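Phosphate-binding protein pstS 2 (Streptococcus pneumoniae, PDB 4H1X) probably serves as the solute-binding component of the PstSACB ABC transporter, capturing phosphate for import into the cell. Local coordinates at residues D120-Q131 / K143-L154. Numbering follows the deposited sequence. Where two conformers were deposited one is given.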
loop_
_atom_site.group_PDB
_atom_site.type_symbol
_atom_site.label_atom_id
_atom_site.label_comp_id
_atom_site.label_asym_id
_atom_site.label_seq_id
_atom_site.Cartn_x
_atom_site.Cartn_y
_atom_site.Cartn_z
ATOM N N ASP A 120 12.397 -20.943 -1.328
ATOM C CA ASP A 120 13.497 -20.457 -0.479
ATOM C C ASP A 120 13.381 -18.926 -0.305
ATOM O O ASP A 120 13.611 -18.402 0.789
ATOM C CB ASP A 120 14.855 -20.840 -1.067
ATOM C CG ASP A 120 15.999 -20.518 -0.122
ATOM O OD1 ASP A 120 16.095 -21.176 0.937
ATOM O OD2 ASP A 120 16.699 -19.516 -0.364
ATOM N N PHE A 121 13.016 -18.223 -1.385
ATOM C CA PHE A 121 12.819 -16.769 -1.330
ATOM C C PHE A 121 11.647 -16.426 -0.367
ATOM O O PHE A 121 11.788 -15.511 0.453
ATOM C CB PHE A 121 12.582 -16.193 -2.727
ATOM C CG PHE A 121 12.441 -14.685 -2.782
ATOM C CD1 PHE A 121 13.327 -13.858 -2.096
ATOM C CD2 PHE A 121 11.422 -14.094 -3.512
ATOM C CE1 PHE A 121 13.216 -12.457 -2.182
ATOM C CE2 PHE A 121 11.314 -12.696 -3.595
ATOM C CZ PHE A 121 12.192 -11.894 -2.903
ATOM N N ILE A 122 10.523 -17.189 -0.421
ATOM C CA ILE A 122 9.364 -17.018 0.479
ATOM C C ILE A 122 9.826 -17.216 1.929
ATOM O O ILE A 122 9.418 -16.476 2.822
ATOM C CB ILE A 122 8.192 -17.999 0.108
ATOM C CG1 ILE A 122 7.600 -17.736 -1.297
ATOM C CG2 ILE A 122 7.096 -18.069 1.187
ATOM C CD1 ILE A 122 7.171 -16.360 -1.616
ATOM N N SER A 123 10.683 -18.248 2.164
ATOM C CA SER A 123 11.206 -18.539 3.510
ATOM C C SER A 123 11.990 -17.325 4.020
ATOM O O SER A 123 11.851 -16.930 5.179
ATOM C CB SER A 123 12.068 -19.799 3.506
ATOM O OG SER A 123 11.296 -20.935 3.142
ATOM N N PHE A 124 12.785 -16.709 3.137
ATOM C CA PHE A 124 13.553 -15.501 3.501
ATOM C C PHE A 124 12.589 -14.370 3.872
ATOM O O PHE A 124 12.788 -13.701 4.868
ATOM C CB PHE A 124 14.442 -15.059 2.325
ATOM C CG PHE A 124 15.166 -13.765 2.653
ATOM C CD1 PHE A 124 16.287 -13.766 3.486
ATOM C CD2 PHE A 124 14.654 -12.536 2.235
ATOM C CE1 PHE A 124 16.934 -12.581 3.818
ATOM C CE2 PHE A 124 15.276 -11.339 2.617
ATOM C CZ PHE A 124 16.413 -11.372 3.404
ATOM N N ILE A 125 11.554 -14.152 3.063
ATOM C CA ILE A 125 10.566 -13.100 3.333
ATOM C C ILE A 125 9.882 -13.337 4.701
ATOM O O ILE A 125 9.630 -12.373 5.442
ATOM C CB ILE A 125 9.529 -13.034 2.201
ATOM C CG1 ILE A 125 10.171 -12.528 0.878
ATOM C CG2 ILE A 125 8.336 -12.122 2.617
ATOM C CD1 ILE A 125 9.215 -12.673 -0.402
ATOM N N HIS A 126 9.626 -14.599 5.038
ATOM C CA HIS A 126 8.982 -14.986 6.305
ATOM C C HIS A 126 9.923 -14.892 7.503
ATOM O O HIS A 126 9.451 -14.802 8.632
ATOM C CB HIS A 126 8.417 -16.417 6.190
ATOM C CG HIS A 126 7.156 -16.465 5.386
ATOM N ND1 HIS A 126 6.686 -17.648 4.835
ATOM C CD2 HIS A 126 6.318 -15.459 5.041
ATOM C CE1 HIS A 126 5.548 -17.334 4.234
ATOM N NE2 HIS A 126 5.294 -16.028 4.324
ATOM N N SER A 127 11.229 -14.892 7.268
ATOM C CA SER A 127 12.232 -14.920 8.343
ATOM C C SER A 127 12.298 -13.632 9.160
ATOM O O SER A 127 11.781 -12.595 8.732
ATOM C CB SER A 127 13.613 -15.185 7.759
ATOM O OG SER A 127 14.122 -14.053 7.074
ATOM N N LYS A 128 13.036 -13.685 10.293
ATOM C CA LYS A 128 13.282 -12.509 11.141
ATOM C C LYS A 128 13.965 -11.417 10.290
ATOM O O LYS A 128 13.570 -10.259 10.373
ATOM C CB LYS A 128 14.143 -12.909 12.362
ATOM C CG LYS A 128 14.239 -11.818 13.432
ATOM C CD LYS A 128 14.918 -12.346 14.693
ATOM C CE LYS A 128 14.675 -11.464 15.896
ATOM N NZ LYS A 128 15.182 -12.100 17.146
ATOM N N GLN A 129 14.918 -11.801 9.411
ATOM C CA GLN A 129 15.628 -10.855 8.510
ATOM C C GLN A 129 14.680 -10.223 7.488
ATOM O O GLN A 129 14.769 -9.022 7.234
ATOM C CB GLN A 129 16.755 -11.556 7.738
ATOM C CG GLN A 129 17.828 -12.212 8.578
ATOM C CD GLN A 129 18.698 -13.058 7.682
ATOM O OE1 GLN A 129 18.841 -14.276 7.862
ATOM N NE2 GLN A 129 19.266 -12.428 6.666
ATOM N N GLY A 130 13.805 -11.040 6.893
ATOM C CA GLY A 130 12.812 -10.572 5.930
ATOM C C GLY A 130 11.828 -9.600 6.545
ATOM O O GLY A 130 11.547 -8.541 5.970
ATOM N N GLN A 131 11.340 -9.932 7.753
ATOM C CA GLN A 131 10.409 -9.083 8.503
ATOM C C GLN A 131 11.092 -7.769 8.850
ATOM O O GLN A 131 10.443 -6.714 8.802
ATOM C CB GLN A 131 9.922 -9.777 9.782
ATOM C CG GLN A 131 9.001 -10.973 9.562
ATOM C CD GLN A 131 8.445 -11.514 10.869
ATOM O OE1 GLN A 131 8.749 -11.038 11.973
ATOM N NE2 GLN A 131 7.624 -12.535 10.775
ATOM N N LYS A 143 2.615 -10.481 10.597
ATOM C CA LYS A 143 3.002 -11.741 11.228
ATOM C C LYS A 143 3.625 -11.509 12.598
ATOM O O LYS A 143 4.402 -10.565 12.795
ATOM C CB LYS A 143 3.957 -12.548 10.333
ATOM C CG LYS A 143 3.388 -12.897 8.955
ATOM C CD LYS A 143 2.402 -14.071 8.985
ATOM C CE LYS A 143 1.314 -13.937 7.944
ATOM N NZ LYS A 143 0.497 -15.173 7.833
ATOM N N THR A 144 3.241 -12.365 13.551
ATOM C CA THR A 144 3.730 -12.338 14.931
ATOM C C THR A 144 4.778 -13.441 15.110
ATOM O O THR A 144 5.705 -13.281 15.903
ATOM C CB THR A 144 2.562 -12.469 15.932
ATOM O OG1 THR A 144 1.874 -13.708 15.725
ATOM C CG2 THR A 144 1.583 -11.289 15.858
ATOM N N GLU A 145 4.636 -14.551 14.349
ATOM C CA GLU A 145 5.535 -15.712 14.382
ATOM C C GLU A 145 6.711 -15.509 13.432
ATOM O O GLU A 145 6.516 -15.130 12.274
ATOM C CB GLU A 145 4.773 -16.995 14.032
ATOM C CG GLU A 145 3.728 -17.369 15.074
ATOM C CD GLU A 145 2.929 -18.627 14.790
ATOM O OE1 GLU A 145 3.390 -19.459 13.980
ATOM O OE2 GLU A 145 1.854 -18.797 15.408
ATOM N N THR A 146 7.931 -15.750 13.927
ATOM C CA THR A 146 9.131 -15.534 13.122
ATOM C C THR A 146 10.026 -16.795 13.069
ATOM O O THR A 146 10.170 -17.511 14.064
ATOM C CB THR A 146 9.868 -14.281 13.636
ATOM O OG1 THR A 146 10.945 -13.970 12.760
ATOM C CG2 THR A 146 10.344 -14.393 15.104
ATOM N N THR A 147 10.615 -17.054 11.890
ATOM C CA THR A 147 11.511 -18.191 11.644
ATOM C C THR A 147 12.926 -17.696 11.317
ATOM O O THR A 147 13.124 -16.506 11.041
ATOM C CB THR A 147 10.973 -19.115 10.525
ATOM O OG1 THR A 147 11.072 -18.472 9.246
ATOM C CG2 THR A 147 9.547 -19.610 10.794
ATOM N N GLU A 148 13.914 -18.602 11.401
ATOM C CA GLU A 148 15.291 -18.273 11.090
ATOM C C GLU A 148 15.557 -18.670 9.641
ATOM O O GLU A 148 14.974 -19.649 9.152
ATOM C CB GLU A 148 16.264 -18.981 12.072
ATOM C CG GLU A 148 17.734 -18.577 11.948
ATOM C CD GLU A 148 18.078 -17.096 12.024
ATOM O OE1 GLU A 148 17.489 -16.382 12.869
ATOM O OE2 GLU A 148 18.965 -16.659 11.253
ATOM N N TYR A 149 16.377 -17.873 8.948
ATOM C CA TYR A 149 16.823 -18.131 7.573
ATOM C C TYR A 149 18.344 -18.327 7.531
ATOM O O TYR A 149 19.084 -17.477 8.033
ATOM C CB TYR A 149 16.438 -16.973 6.609
ATOM C CG TYR A 149 16.886 -17.223 5.180
ATOM C CD1 TYR A 149 16.113 -17.985 4.308
ATOM C CD2 TYR A 149 18.097 -16.721 4.708
ATOM C CE1 TYR A 149 16.538 -18.258 3.007
ATOM C CE2 TYR A 149 18.545 -17.001 3.418
ATOM C CZ TYR A 149 17.760 -17.768 2.569
ATOM O OH TYR A 149 18.199 -18.037 1.300
ATOM N N THR A 150 18.807 -19.378 6.843
ATOM C CA THR A 150 20.227 -19.641 6.562
ATOM C C THR A 150 20.351 -19.838 5.043
ATOM O O THR A 150 19.615 -20.651 4.465
ATOM C CB THR A 150 20.779 -20.823 7.397
ATOM O OG1 THR A 150 20.759 -20.451 8.780
ATOM C CG2 THR A 150 22.213 -21.220 6.990
ATOM N N SER A 151 21.268 -19.096 4.394
ATOM C CA SER A 151 21.422 -19.209 2.932
ATOM C C SER A 151 21.882 -20.601 2.474
ATOM O O SER A 151 22.724 -21.228 3.123
ATOM C CB SER A 151 22.393 -18.163 2.396
ATOM O OG SER A 151 22.493 -18.272 0.984
ATOM N N GLN A 152 21.319 -21.068 1.346
ATOM C CA GLN A 152 21.668 -22.353 0.709
ATOM C C GLN A 152 22.618 -22.062 -0.458
ATOM O O GLN A 152 23.090 -22.992 -1.127
ATOM C CB GLN A 152 20.407 -23.122 0.219
ATOM C CG GLN A 152 19.189 -23.038 1.156
ATOM C CD GLN A 152 18.130 -24.096 0.927
ATOM O OE1 GLN A 152 17.766 -24.434 -0.205
ATOM N NE2 GLN A 152 17.556 -24.602 2.015
ATOM N N HIS A 153 22.891 -20.741 -0.687
ATOM C CA HIS A 153 23.714 -20.167 -1.759
ATOM C C HIS A 153 23.224 -20.759 -3.072
ATOM O O HIS A 153 23.967 -21.436 -3.797
ATOM C CB HIS A 153 25.214 -20.388 -1.505
ATOM C CG HIS A 153 25.670 -19.778 -0.220
ATOM N ND1 HIS A 153 25.968 -18.425 -0.129
ATOM C CD2 HIS A 153 25.814 -20.343 1.002
ATOM C CE1 HIS A 153 26.303 -18.218 1.136
ATOM N NE2 HIS A 153 26.230 -19.345 1.854
ATOM N N LEU A 154 21.910 -20.565 -3.321
ATOM C CA LEU A 154 21.237 -21.127 -4.484
ATOM C C LEU A 154 21.573 -20.389 -5.739
ATOM O O LEU A 154 22.233 -19.348 -5.721
ATOM C CB LEU A 154 19.716 -21.169 -4.307
ATOM C CG LEU A 154 19.152 -22.131 -3.256
ATOM C CD1 LEU A 154 17.644 -22.024 -3.192
ATOM C CD2 LEU A 154 19.549 -23.581 -3.532
HETATM O O HOH W 1 17.527 -21.837 3.799
HETATM O O HOH W 2 19.528 -20.045 -0.419
#
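Y149 lays its ring along helix 116-126, between S127 at its root and D120 at its hydroxyl, with F124 against one face. The two aromatic rings form a T-shaped pair: the edge of F124 points at a face of Y149, with the planes at 88°. Their centroids are 5.2 Å apart. Over the Y149 ring lies F124 CB as well, a CH-pi contact 4.1 Å from the centroid. At the root of the tyrosine, its CB packs on S127 CB at 3.5 Å. With CG anti to the backbone N (chi1 -180°), the ring reaches back along the helix and carries its hydroxyl to D120, where Y149 OH donates to the syn lone pair of D120 OD2 at 2.7 Å. Y177 of helix 164-180 also bonds to this carboxylate oxygen, and N181 to the tyrosine hydroxyl, so D120 and Y149, bonded to each other, are both fixed to the end of helix 164-180 and the residue after it. A water extends the polar network, bridging D120 OD2 and Q152 N. L154 CD1 rests against D120 CB, at the root of the same side chain.

Segment 143-154, extended from E145 to S151, belongs to the loop that leads from helix 128-136 to strand 155-162 in one lobe of the periplasmic-binding-protein fold, running across the break between helices 116-126 and 128-136. S127 sits in that break as N-cap of the second helix: its OG accepts from G130 N at 3.0 Å and donates to F124 O, which S127 N also reaches.

Backbone bonding follows at the next residue, K128 N donating to T147 O at 2.9 Å. One turn further, the extended side chain of Q131 passes T146 and bonds through NE2 to E145 O at 3.2 Å, approaching from above the carbonyl plane.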